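Local coordinates for protein 7,8-dihydro-6-hydroxymethylpterin pyrophosphokinase-dihydropteroate synthase (Plasmodium falciparum, PDB 6JWY) that probably transfers pyrophosphate from ATP to 6-hydroxymethyl-7,8-dihydropterin and then couples the product with 4-aminobenzoate, forming 7,8-dihydropteroate for folate biosynthesis, at residues A[7-12]-A[232-237]; A[479-484]-A[496-501]; A[500-505]-A[525-530]. The protein carries 1 engineered substitution. All coordinates share one frame; numbering follows the deposited sequence.

Contact 1: A[7-12]-A[232-237]; sequences LILSEE and YKILSK
L9 reaches from the N-terminal loop to helix 228-238, where both of its methyl groups find hydrocarbon, CD1 on K233 and CD2 between I234 and K237. CD1 of L9 lies 3.6 Å from CD of K233, the two side chains crossing at about a right angle, so a branched methyl presses against the methylene part of a lysine. The K233 chain is bent at several bonds and carries its ammonium away from the loop. The other methyl, CD2 of L9, faces CG1 of I234 at 4.3 Å. I8 adds a second apolar touch to the same isoleucine, its CG2 standing 4.2 Å from CG1 of I234.

K237, one helical turn beyond K233, can be followed atom by atom. Its CB sits 4.8 Å from CD2 of L9, and the chain leaves the helix with CG anti to the backbone N (chi1 180°). The next two torsions are also extended, which takes the chain past the leucine: CD comes within 4.3 Å of CD2 of L9. CE then meets the backbone of the loop, 3.8 Å from the carbonyl O of S10. A bend at the last torsion (chi4 32°) leaves NZ 4.1 Å from that same O of S10, too long for a hydrogen bond. The S10 carbonyl instead has a weak bond from N175, whose side chain also touches K237.

I234 continues inward onto V182 of helix 177-190, and its side chain lies about 8 Å from that of I313, an ATP-binding residue. Between the loop and the helix themselves no hydrogen bond or salt bridge forms. The chemistry is therefore that of a surface apolar contact in the pyrophosphokinase part, in which lysine hydrocarbon does much of the packing and no directional bond ties the two segments.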
loop_
_atom_site.group_PDB
_atom_site.type_symbol
_atom_site.label_atom_id
_atom_site.label_comp_id
_atom_site.label_asym_id
_atom_site.label_seq_id
_atom_site.Cartn_x
_atom_site.Cartn_y
_atom_site.Cartn_z
ATOM N N LEU A 7 -16.192 53.948 -27.734
ATOM C CA LEU A 7 -15.442 53.052 -28.600
ATOM C C LEU A 7 -15.472 51.637 -28.009
ATOM O O LEU A 7 -14.664 50.780 -28.382
ATOM C CB LEU A 7 -14.009 53.593 -28.682
ATOM C CG LEU A 7 -13.276 53.392 -30.008
ATOM C CD1 LEU A 7 -13.561 54.543 -30.967
ATOM C CD2 LEU A 7 -11.776 53.250 -29.775
ATOM N N ILE A 8 -16.412 51.406 -27.076
ATOM C CA ILE A 8 -16.641 50.100 -26.478
ATOM C C ILE A 8 -17.533 49.282 -27.416
ATOM O O ILE A 8 -17.514 48.051 -27.394
ATOM C CB ILE A 8 -17.180 50.229 -25.031
ATOM C CG1 ILE A 8 -16.127 49.812 -23.996
ATOM C CG2 ILE A 8 -18.477 49.459 -24.836
ATOM C CD1 ILE A 8 -16.677 49.493 -22.614
ATOM N N LEU A 9 -18.290 49.977 -28.271
ATOM C CA LEU A 9 -19.148 49.297 -29.230
ATOM C C LEU A 9 -18.443 49.193 -30.583
ATOM O O LEU A 9 -19.098 49.074 -31.616
ATOM C CB LEU A 9 -20.486 50.037 -29.337
ATOM C CG LEU A 9 -21.308 50.123 -28.051
ATOM C CD1 LEU A 9 -22.703 50.645 -28.346
ATOM C CD2 LEU A 9 -21.395 48.771 -27.353
ATOM N N SER A 10 -17.103 49.196 -30.551
ATOM C CA SER A 10 -16.273 49.169 -31.745
ATOM C C SER A 10 -16.695 48.029 -32.668
ATOM O O SER A 10 -16.863 46.891 -32.232
ATOM C CB SER A 10 -14.810 49.094 -31.394
ATOM O OG SER A 10 -14.037 49.845 -32.319
ATOM N N GLU A 11 -16.869 48.378 -33.949
ATOM C CA GLU A 11 -17.368 47.497 -34.992
ATOM C C GLU A 11 -16.410 46.325 -35.188
ATOM O O GLU A 11 -16.823 45.267 -35.664
ATOM C CB GLU A 11 -17.497 48.279 -36.304
ATOM C CG GLU A 11 -18.881 48.853 -36.565
ATOM C CD GLU A 11 -19.738 48.016 -37.503
ATOM O OE1 GLU A 11 -20.235 46.956 -37.065
ATOM O OE2 GLU A 11 -19.891 48.414 -38.680
ATOM N N GLU A 12 -15.146 46.537 -34.791
ATOM C CA GLU A 12 -14.016 45.680 -35.126
ATOM C C GLU A 12 -14.119 44.328 -34.418
ATOM O O GLU A 12 -14.151 44.260 -33.191
ATOM C CB GLU A 12 -12.689 46.402 -34.856
ATOM C CG GLU A 12 -12.642 47.148 -33.532
ATOM C CD GLU A 12 -11.294 47.740 -33.151
ATOM O OE1 GLU A 12 -10.596 48.249 -34.048
ATOM O OE2 GLU A 12 -10.944 47.686 -31.954
ATOM N N TYR A 232 -27.724 47.903 -21.562
ATOM C CA TYR A 232 -28.587 47.385 -22.612
ATOM C C TYR A 232 -27.802 47.343 -23.920
ATOM O O TYR A 232 -27.849 46.357 -24.650
ATOM C CB TYR A 232 -29.867 48.215 -22.754
ATOM C CG TYR A 232 -30.836 47.701 -23.792
ATOM C CD1 TYR A 232 -30.693 48.025 -25.136
ATOM C CD2 TYR A 232 -31.913 46.904 -23.431
ATOM C CE1 TYR A 232 -31.581 47.560 -26.096
ATOM C CE2 TYR A 232 -32.809 46.432 -24.378
ATOM C CZ TYR A 232 -32.642 46.759 -25.714
ATOM O OH TYR A 232 -33.514 46.300 -26.656
ATOM N N LYS A 233 -27.067 48.423 -24.193
ATOM C CA LYS A 233 -26.372 48.564 -25.458
ATOM C C LYS A 233 -25.322 47.469 -25.602
ATOM O O LYS A 233 -25.188 46.910 -26.689
ATOM C CB LYS A 233 -25.805 49.977 -25.649
ATOM C CG LYS A 233 -26.677 50.927 -26.467
ATOM C CD LYS A 233 -25.907 51.899 -27.362
ATOM C CE LYS A 233 -25.418 53.164 -26.677
ATOM N NZ LYS A 233 -26.522 54.060 -26.251
ATOM N N ILE A 234 -24.601 47.172 -24.508
ATOM C CA ILE A 234 -23.534 46.175 -24.498
ATOM C C ILE A 234 -24.145 44.782 -24.663
ATOM O O ILE A 234 -23.751 44.027 -25.548
ATOM C CB ILE A 234 -22.640 46.289 -23.236
ATOM C CG1 ILE A 234 -21.874 47.615 -23.187
ATOM C CG2 ILE A 234 -21.685 45.110 -23.121
ATOM C CD1 ILE A 234 -21.366 47.975 -21.802
ATOM N N LEU A 235 -25.127 44.467 -23.822
ATOM C CA LEU A 235 -25.870 43.221 -23.929
ATOM C C LEU A 235 -26.366 42.989 -25.362
ATOM O O LEU A 235 -26.232 41.894 -25.902
ATOM C CB LEU A 235 -27.014 43.241 -22.908
ATOM C CG LEU A 235 -26.829 42.354 -21.672
ATOM C CD1 LEU A 235 -25.361 42.138 -21.322
ATOM C CD2 LEU A 235 -27.602 42.888 -20.474
ATOM N N SER A 236 -26.932 44.023 -25.988
ATOM C CA SER A 236 -27.590 43.890 -27.280
ATOM C C SER A 236 -26.576 43.589 -28.376
ATOM O O SER A 236 -26.927 42.978 -29.382
ATOM C CB SER A 236 -28.362 45.127 -27.622
ATOM O OG SER A 236 -29.425 45.300 -26.709
ATOM N N LYS A 237 -25.337 44.056 -28.171
ATOM C CA LYS A 237 -24.280 43.830 -29.140
ATOM C C LYS A 237 -24.087 42.323 -29.315
ATOM O O LYS A 237 -23.951 41.841 -30.439
ATOM C CB LYS A 237 -22.971 44.489 -28.697
ATOM C CG LYS A 237 -21.841 44.274 -29.685
ATOM C CD LYS A 237 -20.636 45.168 -29.492
ATOM C CE LYS A 237 -19.478 44.786 -30.399
ATOM N NZ LYS A 237 -19.903 44.215 -31.702
#

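Contact 2: A[479-484]-A[496-501]; sequences ISIDTI and DLVDIL. With CKL (4-[(2-azanyl-4-oxidanylidene-7,8-dihydro-3~{H}-pteridin-6-yl)methylamino]-~{N}-(5,6-dimethoxypyrimidin-4-yl)benzenesulfonamide), chain C.
I479 and D499 grip each other in both directions where two neighbouring strands of the pterin-binding barrel come together. The carbonyl O of I479 accepts from D499 N at 2.7 Å and from I500 N at 3.0 Å, while I479 N donates back to D499 OD2 at 2.8 Å, using the anti lone pair of that carboxylate oxygen. With CG anti to the carbonyl carbon (chi1 -50°), the D499 side chain turns back beside its own backbone N to make this bond. Further along, I481 N donates to I500 O in parallel register, and CB of S480 packs 3.5 Å from CB of I500.

Around this polar core, CG1 of V498 fits against CG2 of I481 at 3.8 Å and also touches I479, while CD1 of L501 reaches CG2 of T483. D482 turns away from the pair, and its OD2 accepts a hydrogen bond of 2.6 Å from N10 of the bound pterin-sulfa adduct.

The two strands are the ends of a beta-alpha-beta crossover. Its helix 486-494 covers I481, V498 and L501 through F489 and C492, helix 448-464 packs on I479 and L497, and strand 428-432 lies beyond strand 478-482.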
loop_
_atom_site.group_PDB
_atom_site.type_symbol
_atom_site.label_atom_id
_atom_site.label_comp_id
_atom_site.label_asym_id
_atom_site.label_seq_id
_atom_site.Cartn_x
_atom_site.Cartn_y
_atom_site.Cartn_z
ATOM N N ILE A 479 -23.622 4.011 -17.317
ATOM C CA ILE A 479 -23.505 3.159 -18.490
ATOM C C ILE A 479 -22.425 3.756 -19.388
ATOM O O ILE A 479 -22.481 4.937 -19.781
ATOM C CB ILE A 479 -24.852 3.035 -19.252
ATOM C CG1 ILE A 479 -26.035 2.639 -18.358
ATOM C CG2 ILE A 479 -24.732 2.118 -20.453
ATOM C CD1 ILE A 479 -26.080 1.161 -17.989
ATOM N N SER A 480 -21.441 2.911 -19.696
ATOM C CA SER A 480 -20.450 3.285 -20.674
ATOM C C SER A 480 -20.565 2.338 -21.863
ATOM O O SER A 480 -20.814 1.143 -21.690
ATOM C CB SER A 480 -19.068 3.364 -20.053
ATOM O OG SER A 480 -18.232 2.254 -20.371
ATOM N N ILE A 481 -20.411 2.907 -23.058
ATOM C CA ILE A 481 -20.368 2.116 -24.273
ATOM C C ILE A 481 -18.946 2.094 -24.838
ATOM O O ILE A 481 -18.349 3.132 -25.120
ATOM C CB ILE A 481 -21.432 2.570 -25.300
ATOM C CG1 ILE A 481 -21.430 1.643 -26.527
ATOM C CG2 ILE A 481 -21.284 4.047 -25.647
ATOM C CD1 ILE A 481 -22.523 1.881 -27.499
ATOM N N ASP A 482 -18.422 0.871 -24.999
ATOM C CA ASP A 482 -17.084 0.623 -25.498
ATOM C C ASP A 482 -17.168 0.641 -27.021
ATOM O O ASP A 482 -17.413 -0.402 -27.630
ATOM C CB ASP A 482 -16.613 -0.750 -25.032
ATOM C CG ASP A 482 -15.151 -1.045 -25.298
ATOM O OD1 ASP A 482 -14.587 -0.483 -26.269
ATOM O OD2 ASP A 482 -14.582 -1.858 -24.546
ATOM N N THR A 483 -16.949 1.815 -27.626
ATOM C CA THR A 483 -17.085 1.964 -29.063
ATOM C C THR A 483 -16.100 3.006 -29.586
ATOM O O THR A 483 -15.763 3.932 -28.852
ATOM C CB THR A 483 -18.516 2.358 -29.430
ATOM O OG1 THR A 483 -18.509 2.250 -30.846
ATOM C CG2 THR A 483 -18.909 3.776 -29.075
ATOM N N ILE A 484 -15.676 2.862 -30.858
ATOM C CA ILE A 484 -14.913 3.907 -31.546
ATOM C C ILE A 484 -15.740 4.501 -32.688
ATOM O O ILE A 484 -15.219 5.304 -33.463
ATOM C CB ILE A 484 -13.556 3.420 -32.084
ATOM C CG1 ILE A 484 -13.718 2.370 -33.186
ATOM C CG2 ILE A 484 -12.663 2.945 -30.970
ATOM C CD1 ILE A 484 -12.413 1.955 -33.841
ATOM N N ASP A 496 -30.883 8.775 -25.085
ATOM C CA ASP A 496 -30.417 8.775 -23.704
ATOM C C ASP A 496 -30.144 7.349 -23.214
ATOM O O ASP A 496 -30.792 6.869 -22.286
ATOM C CB ASP A 496 -31.329 9.624 -22.817
ATOM C CG ASP A 496 -31.448 11.072 -23.288
ATOM O OD1 ASP A 496 -30.409 11.675 -23.667
ATOM O OD2 ASP A 496 -32.580 11.602 -23.286
ATOM N N LEU A 497 -29.166 6.674 -23.827
ATOM C CA LEU A 497 -28.932 5.269 -23.559
ATOM C C LEU A 497 -27.627 5.064 -22.793
ATOM O O LEU A 497 -27.397 3.981 -22.259
ATOM C CB LEU A 497 -28.873 4.509 -24.892
ATOM C CG LEU A 497 -30.169 4.354 -25.695
ATOM C CD1 LEU A 497 -29.982 3.359 -26.846
ATOM C CD2 LEU A 497 -31.327 3.938 -24.821
ATOM N N VAL A 498 -26.737 6.070 -22.787
ATOM C CA VAL A 498 -25.404 5.901 -22.208
ATOM C C VAL A 498 -24.980 7.180 -21.501
ATOM O O VAL A 498 -25.566 8.243 -21.735
ATOM C CB VAL A 498 -24.364 5.525 -23.273
ATOM C CG1 VAL A 498 -24.642 4.164 -23.884
ATOM C CG2 VAL A 498 -24.277 6.591 -24.348
ATOM N N ASP A 499 -23.969 7.047 -20.626
ATOM C CA ASP A 499 -23.411 8.195 -19.933
ATOM C C ASP A 499 -21.982 8.490 -20.406
ATOM O O ASP A 499 -21.600 9.667 -20.442
ATOM C CB ASP A 499 -23.461 8.000 -18.422
ATOM C CG ASP A 499 -24.840 7.582 -17.944
ATOM O OD1 ASP A 499 -25.765 8.404 -18.100
ATOM O OD2 ASP A 499 -24.977 6.417 -17.414
ATOM N N ILE A 500 -21.218 7.430 -20.768
ATOM C CA ILE A 500 -19.784 7.544 -20.990
ATOM C C ILE A 500 -19.406 6.887 -22.312
ATOM O O ILE A 500 -19.856 5.775 -22.612
ATOM C CB ILE A 500 -18.997 6.895 -19.833
ATOM C CG1 ILE A 500 -19.211 7.631 -18.499
ATOM C CG2 ILE A 500 -17.514 6.725 -20.186
ATOM C CD1 ILE A 500 -18.534 6.967 -17.306
ATOM N N LEU A 501 -18.519 7.559 -23.059
ATOM C CA LEU A 501 -17.871 6.933 -24.199
ATOM C C LEU A 501 -16.561 6.317 -23.727
ATOM O O LEU A 501 -15.714 7.017 -23.174
ATOM C CB LEU A 501 -17.615 8.025 -25.252
ATOM C CG LEU A 501 -16.670 7.634 -26.389
ATOM C CD1 LEU A 501 -17.276 6.512 -27.231
ATOM C CD2 LEU A 501 -16.295 8.850 -27.237
HETATM C C2 CKL C . -10.811 0.016 -21.923
HETATM C C4 CKL C . -9.351 -1.821 -21.633
HETATM C C5 CKL C . -10.167 -2.669 -22.512
HETATM C C6 CKL C . -11.348 -1.986 -23.067
HETATM O O24 CKL C . -3.901 -9.634 -24.160
HETATM S S21 CKL C . -5.214 -10.238 -24.238
HETATM O O23 CKL C . -5.353 -11.029 -23.058
HETATM N N22 CKL C . -5.501 -11.261 -25.467
HETATM C C25 CKL C . -4.702 -11.459 -26.546
HETATM C C30 CKL C . -5.068 -12.420 -27.480
HETATM O O31 CKL C . -6.220 -13.154 -27.321
HETATM C C32 CKL C . -7.429 -12.769 -27.983
HETATM C C29 CKL C . -4.241 -12.639 -28.569
HETATM O O33 CKL C . -4.573 -13.590 -29.509
HETATM C C34 CKL C . -3.587 -14.455 -30.096
HETATM N N28 CKL C . -3.110 -11.898 -28.697
HETATM C C27 CKL C . -2.773 -10.968 -27.784
HETATM N N26 CKL C . -3.552 -10.749 -26.715
HETATM C C18 CKL C . -6.338 -9.106 -24.449
HETATM C C17 CKL C . -7.664 -9.423 -24.145
HETATM C C16 CKL C . -8.649 -8.463 -24.331
HETATM C C19 CKL C . -6.011 -7.842 -24.966
HETATM C C20 CKL C . -7.008 -6.882 -25.149
HETATM C C15 CKL C . -8.331 -7.187 -24.808
HETATM N N14 CKL C . -9.317 -6.237 -24.967
HETATM C C13 CKL C . -10.565 -6.095 -24.203
HETATM C C8 CKL C . -10.710 -4.659 -23.713
HETATM C C9 CKL C . -11.913 -4.009 -24.286
HETATM N N10 CKL C . -12.142 -2.655 -23.895
HETATM N N1 CKL C . -11.640 -0.683 -22.743
HETATM N N7 CKL C . -9.878 -3.980 -22.831
HETATM O O12 CKL C . -8.325 -2.295 -21.094
HETATM N N3 CKL C . -9.706 -0.538 -21.404
HETATM N N11 CKL C . -11.070 1.309 -21.651
#

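Contact 3: A[500-505]-A[525-530]; sequences ILNDIS and SVVLMH. With CKL (4-[(2-azanyl-4-oxidanylidene-7,8-dihydro-3~{H}-pteridin-6-yl)methylamino]-~{N}-(5,6-dimethoxypyrimidin-4-yl)benzenesulfonamide), chain C; ACT (acetate ion), chain I.
The carboxamide of N502 lies beside V527, whose CG1 is 3.7 Å from OD1 of N502, and it reads the pterin of the bound adduct with both ends. OD1 of N502 accepts from the ligand's N11 at 2.7 Å, and ND2 of N502 donates to N1 at 3.1 Å, two nearly straight bonds, one at each end of the amide, which together fix its rotation. D430 takes a further bond from the same ND2. One face of the pterin receives two side chains: CG2 of I504 comes in above the plane but just outside the rim, 3.5 Å from N1 of the ligand, and the sulfur SD of M529 sits almost directly above N3 at 3.4 Å. The second flat group, the H530 imidazole, meets an acetate oxygen in its plane through NE2, and the ring of Y554 packs against it edge-to-face. That acetate is probably from the crystallisation liquor.

M529 and I504 also touch each other. The bend at the M529 thioether (chi3 79°) turns CE onto the isoleucine, 3.7 Å from CB of I504, so the pair form one apolar wall of the pterin pocket. Behind them the strands pair in parallel: L501 N donates to S525 O, V527 N to L501 O at 2.9 Å, and D503 N to V527 O. At the end of the strand, D503 OD1 takes S505 N in an Asx turn and S505 OG through its syn lone pair, and C507 N bonds to it as well, pinning the loop that carries I504.

Strands 500-503 and 525-529 run 13° apart with axes 4.6 Å from each other. Strand 478-482 borders the first and strand 572-575 the second, while helix 547-564 covers V526, L528 and H530.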
loop_
_atom_site.group_PDB
_atom_site.type_symbol
_atom_site.label_atom_id
_atom_site.label_comp_id
_atom_site.label_asym_id
_atom_site.label_seq_id
_atom_site.Cartn_x
_atom_site.Cartn_y
_atom_site.Cartn_z
ATOM N N ILE A 500 -21.218 7.430 -20.768
ATOM C CA ILE A 500 -19.784 7.544 -20.990
ATOM C C ILE A 500 -19.406 6.887 -22.312
ATOM O O ILE A 500 -19.856 5.775 -22.612
ATOM C CB ILE A 500 -18.997 6.895 -19.833
ATOM C CG1 ILE A 500 -19.211 7.631 -18.499
ATOM C CG2 ILE A 500 -17.514 6.725 -20.186
ATOM C CD1 ILE A 500 -18.534 6.967 -17.306
ATOM N N LEU A 501 -18.519 7.559 -23.059
ATOM C CA LEU A 501 -17.871 6.933 -24.199
ATOM C C LEU A 501 -16.561 6.317 -23.727
ATOM O O LEU A 501 -15.714 7.017 -23.174
ATOM C CB LEU A 501 -17.615 8.025 -25.252
ATOM C CG LEU A 501 -16.670 7.634 -26.389
ATOM C CD1 LEU A 501 -17.276 6.512 -27.231
ATOM C CD2 LEU A 501 -16.295 8.850 -27.237
ATOM N N ASN A 502 -16.399 5.013 -23.953
ATOM C CA ASN A 502 -15.138 4.308 -23.730
ATOM C C ASN A 502 -14.524 4.088 -25.111
ATOM O O ASN A 502 -14.912 3.160 -25.831
ATOM C CB ASN A 502 -15.368 2.997 -22.964
ATOM C CG ASN A 502 -14.148 2.115 -22.822
ATOM O OD1 ASN A 502 -13.026 2.568 -23.004
ATOM N ND2 ASN A 502 -14.339 0.846 -22.502
ATOM N N ASP A 503 -13.650 5.018 -25.517
ATOM C CA ASP A 503 -13.101 5.048 -26.867
ATOM C C ASP A 503 -11.682 4.494 -26.804
ATOM O O ASP A 503 -10.760 5.174 -26.389
ATOM C CB ASP A 503 -13.178 6.454 -27.465
ATOM C CG ASP A 503 -12.755 6.559 -28.936
ATOM O OD1 ASP A 503 -11.721 5.938 -29.312
ATOM O OD2 ASP A 503 -13.442 7.310 -29.710
ATOM N N ILE A 504 -11.497 3.243 -27.207
ATOM C CA ILE A 504 -10.187 2.644 -27.030
ATOM C C ILE A 504 -9.157 3.190 -28.023
ATOM O O ILE A 504 -8.005 2.761 -28.001
ATOM C CB ILE A 504 -10.296 1.114 -27.136
ATOM C CG1 ILE A 504 -10.786 0.699 -28.527
ATOM C CG2 ILE A 504 -11.173 0.571 -26.004
ATOM C CD1 ILE A 504 -10.248 -0.621 -28.968
ATOM N N SER A 505 -9.540 4.119 -28.907
ATOM C CA SER A 505 -8.548 4.722 -29.783
ATOM C C SER A 505 -8.193 6.123 -29.272
ATOM O O SER A 505 -7.438 6.881 -29.909
ATOM C CB SER A 505 -9.028 4.749 -31.202
ATOM O OG SER A 505 -9.835 5.893 -31.432
ATOM N N SER A 525 -18.848 12.177 -20.244
ATOM C CA SER A 525 -17.483 11.797 -19.886
ATOM C C SER A 525 -16.979 10.738 -20.864
ATOM O O SER A 525 -17.780 10.058 -21.524
ATOM C CB SER A 525 -17.403 11.243 -18.480
ATOM O OG SER A 525 -17.888 12.169 -17.527
ATOM N N VAL A 526 -15.651 10.541 -20.858
ATOM C CA VAL A 526 -14.980 9.760 -21.866
ATOM C C VAL A 526 -13.749 9.129 -21.226
ATOM O O VAL A 526 -13.034 9.808 -20.482
ATOM C CB VAL A 526 -14.581 10.725 -23.003
ATOM C CG1 VAL A 526 -13.754 11.901 -22.490
ATOM C CG2 VAL A 526 -13.929 10.031 -24.200
ATOM N N VAL A 527 -13.498 7.855 -21.562
ATOM C CA VAL A 527 -12.277 7.126 -21.258
ATOM C C VAL A 527 -11.372 7.163 -22.487
ATOM O O VAL A 527 -11.778 6.704 -23.537
ATOM C CB VAL A 527 -12.603 5.656 -20.934
ATOM C CG1 VAL A 527 -11.365 4.848 -20.583
ATOM C CG2 VAL A 527 -13.606 5.568 -19.821
ATOM N N LEU A 528 -10.132 7.650 -22.344
ATOM C CA LEU A 528 -9.176 7.678 -23.442
ATOM C C LEU A 528 -8.155 6.593 -23.159
ATOM O O LEU A 528 -7.459 6.667 -22.169
ATOM C CB LEU A 528 -8.443 9.024 -23.407
ATOM C CG LEU A 528 -9.265 10.283 -23.682
ATOM C CD1 LEU A 528 -8.382 11.539 -23.590
ATOM C CD2 LEU A 528 -9.996 10.205 -25.035
ATOM N N MET A 529 -8.033 5.603 -24.032
ATOM C CA MET A 529 -7.125 4.493 -23.769
ATOM C C MET A 529 -5.961 4.521 -24.765
ATOM O O MET A 529 -6.132 4.932 -25.905
ATOM C CB MET A 529 -7.875 3.157 -23.897
ATOM C CG MET A 529 -7.084 1.985 -23.377
ATOM S SD MET A 529 -7.685 0.421 -24.024
ATOM C CE MET A 529 -6.976 0.377 -25.679
ATOM N N HIS A 530 -4.783 4.059 -24.339
ATOM C CA HIS A 530 -3.638 3.989 -25.232
ATOM C C HIS A 530 -3.610 2.632 -25.917
ATOM O O HIS A 530 -3.775 1.601 -25.251
ATOM C CB HIS A 530 -2.302 4.107 -24.481
ATOM C CG HIS A 530 -1.143 3.867 -25.393
ATOM N ND1 HIS A 530 -0.582 2.607 -25.574
ATOM C CD2 HIS A 530 -0.483 4.703 -26.228
ATOM C CE1 HIS A 530 0.398 2.683 -26.451
ATOM N NE2 HIS A 530 0.484 3.970 -26.865
HETATM C C2 CKL C . -10.811 0.016 -21.923
HETATM C C4 CKL C . -9.351 -1.821 -21.633
HETATM C C5 CKL C . -10.167 -2.669 -22.512
HETATM C C6 CKL C . -11.348 -1.986 -23.067
HETATM O O24 CKL C . -3.901 -9.634 -24.160
HETATM S S21 CKL C . -5.214 -10.238 -24.238
HETATM O O23 CKL C . -5.353 -11.029 -23.058
HETATM N N22 CKL C . -5.501 -11.261 -25.467
HETATM C C25 CKL C . -4.702 -11.459 -26.546
HETATM C C30 CKL C . -5.068 -12.420 -27.480
HETATM O O31 CKL C . -6.220 -13.154 -27.321
HETATM C C32 CKL C . -7.429 -12.769 -27.983
HETATM C C29 CKL C . -4.241 -12.639 -28.569
HETATM O O33 CKL C . -4.573 -13.590 -29.509
HETATM C C34 CKL C . -3.587 -14.455 -30.096
HETATM N N28 CKL C . -3.110 -11.898 -28.697
HETATM C C27 CKL C . -2.773 -10.968 -27.784
HETATM N N26 CKL C . -3.552 -10.749 -26.715
HETATM C C18 CKL C . -6.338 -9.106 -24.449
HETATM C C17 CKL C . -7.664 -9.423 -24.145
HETATM C C16 CKL C . -8.649 -8.463 -24.331
HETATM C C19 CKL C . -6.011 -7.842 -24.966
HETATM C C20 CKL C . -7.008 -6.882 -25.149
HETATM C C15 CKL C . -8.331 -7.187 -24.808
HETATM N N14 CKL C . -9.317 -6.237 -24.967
HETATM C C13 CKL C . -10.565 -6.095 -24.203
HETATM C C8 CKL C . -10.710 -4.659 -23.713
HETATM C C9 CKL C . -11.913 -4.009 -24.286
HETATM N N10 CKL C . -12.142 -2.655 -23.895
HETATM N N1 CKL C . -11.640 -0.683 -22.743
HETATM N N7 CKL C . -9.878 -3.980 -22.831
HETATM O O12 CKL C . -8.325 -2.295 -21.094
HETATM N N3 CKL C . -9.706 -0.538 -21.404
HETATM N N11 CKL C . -11.070 1.309 -21.651
HETATM C C ACT I . 3.228 5.396 -28.454
HETATM O O ACT I . 2.403 4.670 -29.042
HETATM O OXT ACT I . 4.472 5.338 -28.641
HETATM C CH3 ACT I . 2.691 6.439 -27.477
#

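From the N terminus, contact 1 comes first and closes a long loop of 219 residues, bringing the segment ahead of strand 16-24 onto helix 228-238 in the pyrophosphokinase part. It is complete before the others open, and its nearest atoms lie about 31 Å from either. In the pterin-binding barrel, contact 3 opens on the segment where contact 2 ends, so the two overlap at I500 and L501 and neither nests in the other: 479-484 with 496-501 spans a short helical connection, and 500-505 with 525-530 a longer one without helix or strand. Strand 500-503 thereby joins strands 478-482 and 525-529 into a parallel sheet that meets the bound adduct near the C-terminal ends of these strands.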